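Local coordinates for protein S-adenosylmethionine dependent methyltransferase (Mesorhizobium loti, PDB 3BKW) that probably transfers a methyl group from S-adenosylmethionine to an acceptor substrate that is not identified, at residues A[42-53]-A[64-73]; A[170-178]-A[189-197]. All blocks are in the same frame, centred on the assembly; numbering follows the deposited sequence.

Overall arrangement
The two contacts lie on opposite sides of the chain's centre, in series along the sequence, with centres about 29 Å apart and nearest atoms about 12 Å apart, so they do not touch. Contact 1 joins strands 46-50 and 68-73 of the seven-stranded mixed sheet, through a beta-alpha-beta unit with helix 56-63; its glycine turn and strand-end acid probably correspond to the S-adenosylmethionine site of related methyltransferases. Contact 2 belongs to a separate two-stranded antiparallel sheet, 176-178 with 189-191, which leads into helix 194-203. Contact 1 is thus part of the Rossmann-like core, contact 2 of the region between strands 138-145 and 207-213, which meets the second subunit.

Contact 1: residues A[42-53]-A[64-73]; sequences VGGLRIVDLGCG and HGASYVLGLD
His64 meets Val42 at the exit of helix 56-63: its CB lies 3.6 Å from Val42 CG2, a branch held between the backbone N and the carbonyl carbon. Gly65, the C-prime residue of a Schellman motif, then offers its O to Gly44 N at 2.8 Å. Ala66 sets its CB against Ile47 CD1 at 3.6 Å, an apolar touch just before the first bridge, Arg46 with Tyr68. From Tyr68 onward the ladder is regular and parallel, with segment axes 13° apart: Tyr68 O receives Ile47 N, Leu70 N reaches Ile47 O, Leu70 O takes Asp49 N, and Leu72 N meets Asp49 O at 2.9 Å. Leu72 CD1 packs 4.1 Å from both Val48 CG2 and Leu50 CD2, on the face shared by Leu70. Leu72 O is gripped twice, by Gly51 N and by Cys52 N, as the chain curls over the strand ends. Finally Asp73 OD1 accepts Gly53 N at 2.9 Å from above the carboxylate plane, while OD2 bonds Ser75 N. With an asparagine here, the carboxylate charge would be lost and either Gly53 N or Ser75 N would probably be left without its acceptor. The glycine-rich turn and strand-end acid are consistent with the motif that binds S-adenosylmethionine in related enzymes; the chemistry implies a turn held through its backbone N-H groups, two by Leu72 O and one by the Asp73 carboxylate.

Contact 2: residues A[170-178]-A[189-197]; sequences DRYLVEGPR and KHHRTVGTT. With EDO (1,2-ethanediol), chain D; EDO (1,2-ethanediol), chain C.
His191 and Tyr172 both carry CG anti to the backbone N (chi1 176° and -176°), which brings the imidazole edge toward the phenol face, with centroids 5.7 Å apart and planes at 71°, a T-shaped pair. The same swing delivers His191 NE2 to Tyr172 O at 2.7 Å, nearly straight and in the ring plane. Glu175 reaches toward the helix: its CG is anti to the carbonyl carbon, and the extended chain lays OE2 at the start of helix 194-203. There Thr193 N, at the N-cap residue, meets OE2 at 2.8 Å on the anti side, while Thr196 OG1 donates to its syn lone pair at 2.6 Å. Arg178, bent at chi2, turns back so that NH1 and NH2 both hold Val174 O, end-on; His191 CB sits over one guanidinium face toward its rim, and Arg171 NH1 over the centre of the other. Alongside, the short antiparallel ladder pairs Gly176 with His191 and Arg178 with Lys189, Arg178 N reaching Lys189 O at 2.8 Å. Two ethanediols border the second strand; O2 of the chain D ethanediol is hydrogen-bonded to His190 ND1 at 2.8 Å. The contact also faces the second subunit, whose Glu213 bonds Tyr172 OH and Gly195 N. The chemistry implies a hairpin-like pairing tied to a helix start: a carboxylate at the N-terminus probably gains from the helix dipole, and the histidine and arginine fix the turn's carbonyls.

Contact 1: residues A[42-53]-A[64-73]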
loop_
_atom_site.group_PDB
_atom_site.type_symbol
_atom_site.label_atom_id
_atom_site.label_comp_id
_atom_site.label_asym_id
_atom_site.label_seq_id
_atom_site.Cartn_x
_atom_site.Cartn_y
_atom_site.Cartn_z
ATOM N N VAL A 42 20.463 14.426 0.891
ATOM C CA VAL A 42 21.259 13.956 2.042
ATOM C C VAL A 42 22.330 14.933 2.509
ATOM O O VAL A 42 22.903 14.734 3.579
ATOM C CB VAL A 42 21.874 12.536 1.818
ATOM C CG1 VAL A 42 20.759 11.480 1.552
ATOM C CG2 VAL A 42 22.938 12.533 0.711
ATOM N N GLY A 43 22.591 15.992 1.729
ATOM C CA GLY A 43 23.598 16.973 2.071
ATOM C C GLY A 43 23.330 17.632 3.411
ATOM O O GLY A 43 22.237 18.166 3.636
ATOM N N GLY A 44 24.306 17.518 4.309
ATOM C CA GLY A 44 24.253 18.106 5.634
ATOM C C GLY A 44 23.432 17.347 6.656
ATOM O O GLY A 44 23.347 17.791 7.814
ATOM N N LEU A 45 22.873 16.185 6.285
ATOM C CA LEU A 45 21.997 15.449 7.196
ATOM C C LEU A 45 22.740 14.510 8.124
ATOM O O LEU A 45 23.832 14.039 7.818
ATOM C CB LEU A 45 20.941 14.619 6.437
ATOM C CG LEU A 45 19.960 15.328 5.501
ATOM C CD1 LEU A 45 18.857 14.323 5.110
ATOM C CD2 LEU A 45 19.360 16.589 6.135
ATOM N N ARG A 46 22.097 14.254 9.258
ATOM C CA ARG A 46 22.513 13.259 10.231
ATOM C C ARG A 46 21.677 12.040 9.845
ATOM O O ARG A 46 20.442 12.130 9.786
ATOM C CB ARG A 46 22.184 13.706 11.630
ATOM C CG ARG A 46 22.878 15.025 12.020
ATOM C CD ARG A 46 22.279 15.552 13.293
ATOM N NE ARG A 46 20.880 15.921 13.071
ATOM C CZ ARG A 46 19.974 16.116 14.029
ATOM N NH1 ARG A 46 20.278 16.039 15.323
ATOM N NH2 ARG A 46 18.737 16.415 13.678
ATOM N N ILE A 47 22.349 10.922 9.567
ATOM C CA ILE A 47 21.702 9.724 9.035
ATOM C C ILE A 47 22.036 8.478 9.832
ATOM O O ILE A 47 23.180 8.307 10.267
ATOM C CB ILE A 47 22.154 9.495 7.564
ATOM C CG1 ILE A 47 21.919 10.748 6.706
ATOM C CG2 ILE A 47 21.437 8.265 6.945
ATOM C CD1 ILE A 47 22.405 10.649 5.251
ATOM N N VAL A 48 21.033 7.609 10.025
ATOM C CA VAL A 48 21.256 6.299 10.623
ATOM C C VAL A 48 20.869 5.240 9.582
ATOM O O VAL A 48 19.806 5.350 8.967
ATOM C CB VAL A 48 20.547 6.095 11.986
ATOM C CG1 VAL A 48 19.025 6.279 11.893
ATOM C CG2 VAL A 48 20.908 4.726 12.579
ATOM N N ASP A 49 21.735 4.233 9.407
ATOM C CA ASP A 49 21.532 3.130 8.489
ATOM C C ASP A 49 21.291 1.892 9.320
ATOM O O ASP A 49 22.200 1.422 9.996
ATOM C CB ASP A 49 22.766 2.966 7.589
ATOM C CG ASP A 49 22.610 1.878 6.556
ATOM O OD1 ASP A 49 21.625 1.128 6.607
ATOM O OD2 ASP A 49 23.459 1.799 5.658
ATOM N N LEU A 50 20.053 1.387 9.295
ATOM C CA LEU A 50 19.659 0.228 10.090
ATOM C C LEU A 50 19.867 -1.046 9.286
ATOM O O LEU A 50 19.119 -1.312 8.337
ATOM C CB LEU A 50 18.196 0.361 10.550
ATOM C CG LEU A 50 17.769 1.626 11.288
ATOM C CD1 LEU A 50 16.264 1.678 11.514
ATOM C CD2 LEU A 50 18.500 1.746 12.593
ATOM N N GLY A 51 20.891 -1.816 9.660
ATOM C CA GLY A 51 21.275 -3.065 8.967
ATOM C C GLY A 51 22.184 -2.655 7.824
ATOM O O GLY A 51 21.943 -2.982 6.659
ATOM N N CYS A 52 23.266 -1.972 8.182
ATOM C CA CYS A 52 24.171 -1.370 7.199
ATOM C C CYS A 52 25.074 -2.328 6.413
ATOM O O CYS A 52 25.652 -1.927 5.387
ATOM C CB CYS A 52 25.049 -0.313 7.884
ATOM S SG CYS A 52 26.223 -0.946 9.071
ATOM N N GLY A 53 25.235 -3.555 6.909
ATOM C CA GLY A 53 26.098 -4.538 6.279
ATOM C C GLY A 53 27.500 -3.996 6.094
ATOM O O GLY A 53 28.085 -3.420 7.020
ATOM N N HIS A 64 27.934 11.960 -0.736
ATOM C CA HIS A 64 26.930 12.954 -1.133
ATOM C C HIS A 64 26.646 14.045 -0.090
ATOM O O HIS A 64 25.614 14.726 -0.144
ATOM C CB HIS A 64 25.677 12.235 -1.652
ATOM C CG HIS A 64 25.914 11.541 -2.952
ATOM N ND1 HIS A 64 26.596 10.347 -3.050
ATOM C CD2 HIS A 64 25.619 11.911 -4.221
ATOM C CE1 HIS A 64 26.694 10.002 -4.322
ATOM N NE2 HIS A 64 26.099 10.928 -5.053
ATOM N N GLY A 65 27.571 14.215 0.856
ATOM C CA GLY A 65 27.566 15.328 1.775
ATOM C C GLY A 65 26.896 15.194 3.113
ATOM O O GLY A 65 26.708 16.214 3.777
ATOM N N ALA A 66 26.557 13.974 3.534
ATOM C CA ALA A 66 25.956 13.760 4.854
ATOM C C ALA A 66 26.901 14.248 5.953
ATOM O O ALA A 66 28.104 13.959 5.901
ATOM C CB ALA A 66 25.615 12.272 5.071
ATOM N N SER A 67 26.377 15.016 6.913
ATOM C CA SER A 67 27.201 15.538 8.016
ATOM C C SER A 67 27.672 14.432 8.944
ATOM O O SER A 67 28.794 14.483 9.444
ATOM C CB SER A 67 26.486 16.639 8.826
ATOM O OG SER A 67 25.346 16.150 9.506
ATOM N N TYR A 68 26.818 13.435 9.161
ATOM C CA TYR A 68 27.115 12.333 10.058
ATOM C C TYR A 68 26.297 11.106 9.674
ATOM O O TYR A 68 25.114 11.233 9.387
ATOM C CB TYR A 68 26.793 12.747 11.495
ATOM C CG TYR A 68 26.871 11.622 12.511
ATOM C CD1 TYR A 68 28.079 10.963 12.743
ATOM C CD2 TYR A 68 25.741 11.218 13.245
ATOM C CE1 TYR A 68 28.172 9.914 13.679
ATOM C CE2 TYR A 68 25.825 10.165 14.196
ATOM C CZ TYR A 68 27.047 9.527 14.397
ATOM O OH TYR A 68 27.167 8.505 15.312
ATOM N N VAL A 69 26.951 9.942 9.658
ATOM C CA VAL A 69 26.297 8.662 9.351
ATOM C C VAL A 69 26.629 7.651 10.452
ATOM O O VAL A 69 27.797 7.458 10.779
ATOM C CB VAL A 69 26.713 8.076 7.974
ATOM C CG1 VAL A 69 25.897 6.806 7.680
ATOM C CG2 VAL A 69 26.476 9.098 6.866
ATOM N N LEU A 70 25.589 7.051 11.042
ATOM C CA LEU A 70 25.718 5.972 12.029
ATOM C C LEU A 70 25.219 4.713 11.320
ATOM O O LEU A 70 24.038 4.634 10.959
ATOM C CB LEU A 70 24.887 6.244 13.277
ATOM C CG LEU A 70 24.836 5.111 14.326
ATOM C CD1 LEU A 70 26.243 4.752 14.870
ATOM C CD2 LEU A 70 23.894 5.495 15.454
ATOM N N GLY A 71 26.118 3.762 11.103
ATOM C CA GLY A 71 25.790 2.481 10.480
ATOM C C GLY A 71 25.682 1.429 11.562
ATOM O O GLY A 71 26.626 1.239 12.326
ATOM N N LEU A 72 24.536 0.751 11.626
ATOM C CA LEU A 72 24.279 -0.287 12.621
ATOM C C LEU A 72 24.061 -1.654 11.983
ATOM O O LEU A 72 23.304 -1.775 11.028
ATOM C CB LEU A 72 23.051 0.075 13.433
ATOM C CG LEU A 72 23.072 1.417 14.158
ATOM C CD1 LEU A 72 21.768 1.575 14.986
ATOM C CD2 LEU A 72 24.298 1.562 15.039
ATOM N N ASP A 73 24.698 -2.681 12.554
ATOM C CA ASP A 73 24.549 -4.059 12.082
ATOM C C ASP A 73 24.852 -5.002 13.261
ATOM O O ASP A 73 25.516 -4.613 14.210
ATOM C CB ASP A 73 25.486 -4.319 10.890
ATOM C CG ASP A 73 25.035 -5.482 10.028
ATOM O OD1 ASP A 73 24.317 -5.235 9.027
ATOM O OD2 ASP A 73 25.364 -6.639 10.373
#

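Contact 2: residues A[170-178]-A[189-197]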
loop_
_atom_site.group_PDB
_atom_site.type_symbol
_atom_site.label_atom_id
_atom_site.label_comp_id
_atom_site.label_asym_id
_atom_site.label_seq_id
_atom_site.Cartn_x
_atom_site.Cartn_y
_atom_site.Cartn_z
ATOM N N ASP A 170 -0.480 -17.955 -1.778
ATOM C CA ASP A 170 -1.370 -18.521 -0.756
ATOM C C ASP A 170 -1.074 -17.815 0.571
ATOM O O ASP A 170 0.001 -17.203 0.748
ATOM C CB ASP A 170 -1.236 -20.042 -0.601
ATOM C CG ASP A 170 0.090 -20.444 0.013
ATOM O OD1 ASP A 170 1.086 -20.445 -0.710
ATOM O OD2 ASP A 170 0.125 -20.751 1.222
ATOM N N ARG A 171 -2.055 -17.875 1.475
ATOM C CA ARG A 171 -1.977 -17.311 2.827
ATOM C C ARG A 171 -1.482 -15.853 2.908
ATOM O O ARG A 171 -0.846 -15.455 3.876
ATOM C CB ARG A 171 -1.136 -18.256 3.707
ATOM C CG ARG A 171 -1.757 -19.663 3.819
ATOM C CD ARG A 171 -0.958 -20.657 4.652
ATOM N NE ARG A 171 -0.901 -20.340 6.088
ATOM C CZ ARG A 171 0.172 -19.950 6.801
ATOM N NH1 ARG A 171 1.395 -19.813 6.273
ATOM N NH2 ARG A 171 0.016 -19.714 8.107
ATOM N N TYR A 172 -1.791 -15.047 1.894
ATOM C CA TYR A 172 -1.381 -13.639 1.907
ATOM C C TYR A 172 -1.895 -12.884 3.122
ATOM O O TYR A 172 -1.188 -12.016 3.657
ATOM C CB TYR A 172 -1.834 -12.939 0.635
ATOM C CG TYR A 172 -1.382 -11.494 0.490
ATOM C CD1 TYR A 172 -0.167 -11.176 -0.130
ATOM C CD2 TYR A 172 -2.193 -10.450 0.936
ATOM C CE1 TYR A 172 0.225 -9.843 -0.298
ATOM C CE2 TYR A 172 -1.820 -9.116 0.774
ATOM C CZ TYR A 172 -0.605 -8.813 0.155
ATOM O OH TYR A 172 -0.223 -7.499 -0.002
ATOM N N LEU A 173 -3.105 -13.222 3.581
ATOM C CA LEU A 173 -3.696 -12.542 4.741
ATOM C C LEU A 173 -3.392 -13.205 6.082
ATOM O O LEU A 173 -3.870 -12.720 7.132
ATOM C CB LEU A 173 -5.203 -12.348 4.550
ATOM C CG LEU A 173 -5.710 -11.419 3.435
ATOM C CD1 LEU A 173 -5.069 -10.026 3.543
ATOM C CD2 LEU A 173 -5.542 -11.976 2.030
ATOM N N VAL A 174 -2.597 -14.284 6.068
ATOM C CA VAL A 174 -2.215 -14.982 7.296
ATOM C C VAL A 174 -0.822 -14.476 7.627
ATOM O O VAL A 174 0.158 -14.904 7.030
ATOM C CB VAL A 174 -2.225 -16.510 7.143
ATOM C CG1 VAL A 174 -1.906 -17.168 8.483
ATOM C CG2 VAL A 174 -3.559 -16.965 6.619
ATOM N N GLU A 175 -0.733 -13.564 8.589
ATOM C CA GLU A 175 0.532 -12.937 8.947
ATOM C C GLU A 175 1.275 -13.761 9.956
ATOM O O GLU A 175 0.666 -14.528 10.714
ATOM C CB GLU A 175 0.294 -11.517 9.435
ATOM C CG GLU A 175 -0.232 -10.612 8.331
ATOM C CD GLU A 175 -0.503 -9.197 8.781
ATOM O OE1 GLU A 175 -0.904 -8.978 9.956
ATOM O OE2 GLU A 175 -0.327 -8.295 7.951
ATOM N N GLY A 176 2.595 -13.604 9.963
ATOM C CA GLY A 176 3.454 -14.327 10.878
ATOM C C GLY A 176 4.773 -14.737 10.265
ATOM O O GLY A 176 5.063 -14.424 9.112
ATOM N N PRO A 177 5.582 -15.468 11.049
ATOM C CA PRO A 177 6.868 -15.937 10.581
ATOM C C PRO A 177 6.775 -16.884 9.391
ATOM O O PRO A 177 5.862 -17.713 9.338
ATOM C CB PRO A 177 7.432 -16.713 11.782
ATOM C CG PRO A 177 6.645 -16.349 12.917
ATOM C CD PRO A 177 5.330 -15.878 12.446
ATOM N N ARG A 178 7.706 -16.729 8.453
ATOM C CA ARG A 178 7.848 -17.620 7.316
ATOM C C ARG A 178 9.250 -18.209 7.391
ATOM O O ARG A 178 10.233 -17.478 7.583
ATOM C CB ARG A 178 7.670 -16.869 6.008
ATOM C CG ARG A 178 6.264 -16.329 5.770
ATOM C CD ARG A 178 5.278 -17.446 5.590
ATOM N NE ARG A 178 4.026 -17.013 4.972
ATOM C CZ ARG A 178 2.971 -16.488 5.597
ATOM N NH1 ARG A 178 2.988 -16.221 6.906
ATOM N NH2 ARG A 178 1.893 -16.182 4.878
ATOM N N LYS A 189 11.717 -14.762 8.286
ATOM C CA LYS A 189 11.165 -13.461 7.895
ATOM C C LYS A 189 9.756 -13.367 8.413
ATOM O O LYS A 189 9.138 -14.385 8.737
ATOM C CB LYS A 189 11.249 -13.239 6.398
ATOM C CG LYS A 189 10.580 -14.268 5.496
ATOM C CD LYS A 189 11.030 -13.995 4.068
ATOM C CE LYS A 189 10.642 -15.059 3.128
ATOM N NZ LYS A 189 11.292 -14.781 1.784
ATOM N N HIS A 190 9.255 -12.143 8.501
ATOM C CA HIS A 190 7.943 -11.858 9.073
ATOM C C HIS A 190 7.044 -11.289 8.027
ATOM O O HIS A 190 7.237 -10.173 7.549
ATOM C CB HIS A 190 8.124 -10.933 10.268
ATOM C CG HIS A 190 8.924 -11.588 11.342
ATOM N ND1 HIS A 190 8.370 -12.453 12.259
ATOM C CD2 HIS A 190 10.261 -11.642 11.534
ATOM C CE1 HIS A 190 9.323 -12.937 13.030
ATOM N NE2 HIS A 190 10.481 -12.458 12.613
ATOM N N HIS A 191 6.056 -12.106 7.657
ATOM C CA HIS A 191 5.100 -11.746 6.654
ATOM C C HIS A 191 4.072 -10.812 7.248
ATOM O O HIS A 191 3.395 -11.157 8.224
ATOM C CB HIS A 191 4.408 -12.970 6.067
ATOM C CG HIS A 191 3.343 -12.620 5.087
ATOM N ND1 HIS A 191 3.607 -12.013 3.873
ATOM C CD2 HIS A 191 2.003 -12.770 5.151
ATOM C CE1 HIS A 191 2.465 -11.816 3.239
ATOM N NE2 HIS A 191 1.479 -12.260 3.992
ATOM N N ARG A 192 3.997 -9.612 6.667
ATOM C CA ARG A 192 3.033 -8.587 7.052
ATOM C C ARG A 192 2.549 -7.989 5.751
ATOM O O ARG A 192 3.372 -7.700 4.868
ATOM C CB ARG A 192 3.680 -7.496 7.906
ATOM C CG ARG A 192 3.985 -7.921 9.340
ATOM C CD ARG A 192 4.712 -6.829 10.120
ATOM N NE ARG A 192 6.145 -6.741 9.792
ATOM C CZ ARG A 192 7.170 -7.212 10.526
ATOM N NH1 ARG A 192 6.993 -7.792 11.713
ATOM N NH2 ARG A 192 8.412 -7.023 10.074
ATOM N N THR A 193 1.242 -7.747 5.655
ATOM C CA THR A 193 0.662 -7.167 4.438
ATOM C C THR A 193 1.104 -5.695 4.309
ATOM O O THR A 193 1.580 -5.092 5.279
ATOM C CB THR A 193 -0.885 -7.250 4.475
ATOM O OG1 THR A 193 -1.384 -6.396 5.511
ATOM C CG2 THR A 193 -1.390 -8.710 4.684
ATOM N N VAL A 194 0.944 -5.119 3.117
ATOM C CA VAL A 194 1.267 -3.694 2.894
ATOM C C VAL A 194 0.458 -2.828 3.882
ATOM O O VAL A 194 1.000 -1.927 4.512
ATOM C CB VAL A 194 0.987 -3.225 1.435
ATOM C CG1 VAL A 194 1.337 -1.735 1.254
ATOM C CG2 VAL A 194 1.755 -4.077 0.406
ATOM N N GLY A 195 -0.838 -3.105 4.019
ATOM C CA GLY A 195 -1.684 -2.350 4.961
ATOM C C GLY A 195 -1.184 -2.412 6.390
ATOM O O GLY A 195 -1.129 -1.395 7.065
ATOM N N THR A 196 -0.797 -3.601 6.838
ATOM C CA THR A 196 -0.270 -3.758 8.201
ATOM C C THR A 196 0.970 -2.884 8.412
ATOM O O THR A 196 1.088 -2.193 9.406
ATOM C CB THR A 196 0.042 -5.221 8.492
ATOM O OG1 THR A 196 -1.192 -5.960 8.521
ATOM C CG2 THR A 196 0.785 -5.385 9.837
ATOM N N THR A 197 1.902 -2.922 7.468
ATOM C CA THR A 197 3.117 -2.111 7.554
ATOM C C THR A 197 2.809 -0.627 7.603
ATOM O O THR A 197 3.345 0.102 8.430
ATOM C CB THR A 197 4.039 -2.425 6.356
ATOM O OG1 THR A 197 4.433 -3.792 6.450
ATOM C CG2 THR A 197 5.279 -1.505 6.266
HETATM C C1 EDO D . 4.094 -10.683 12.115
HETATM O O1 EDO D . 4.355 -10.983 10.747
HETATM C C2 EDO D . 5.314 -11.064 12.945
HETATM O O2 EDO D . 5.635 -12.462 12.795
HETATM C C1 EDO C . 7.551 -5.136 6.816
HETATM O O1 EDO C . 6.514 -4.836 7.775
HETATM C C2 EDO C . 7.371 -6.529 6.192
HETATM O O2 EDO C . 7.821 -7.570 7.056
#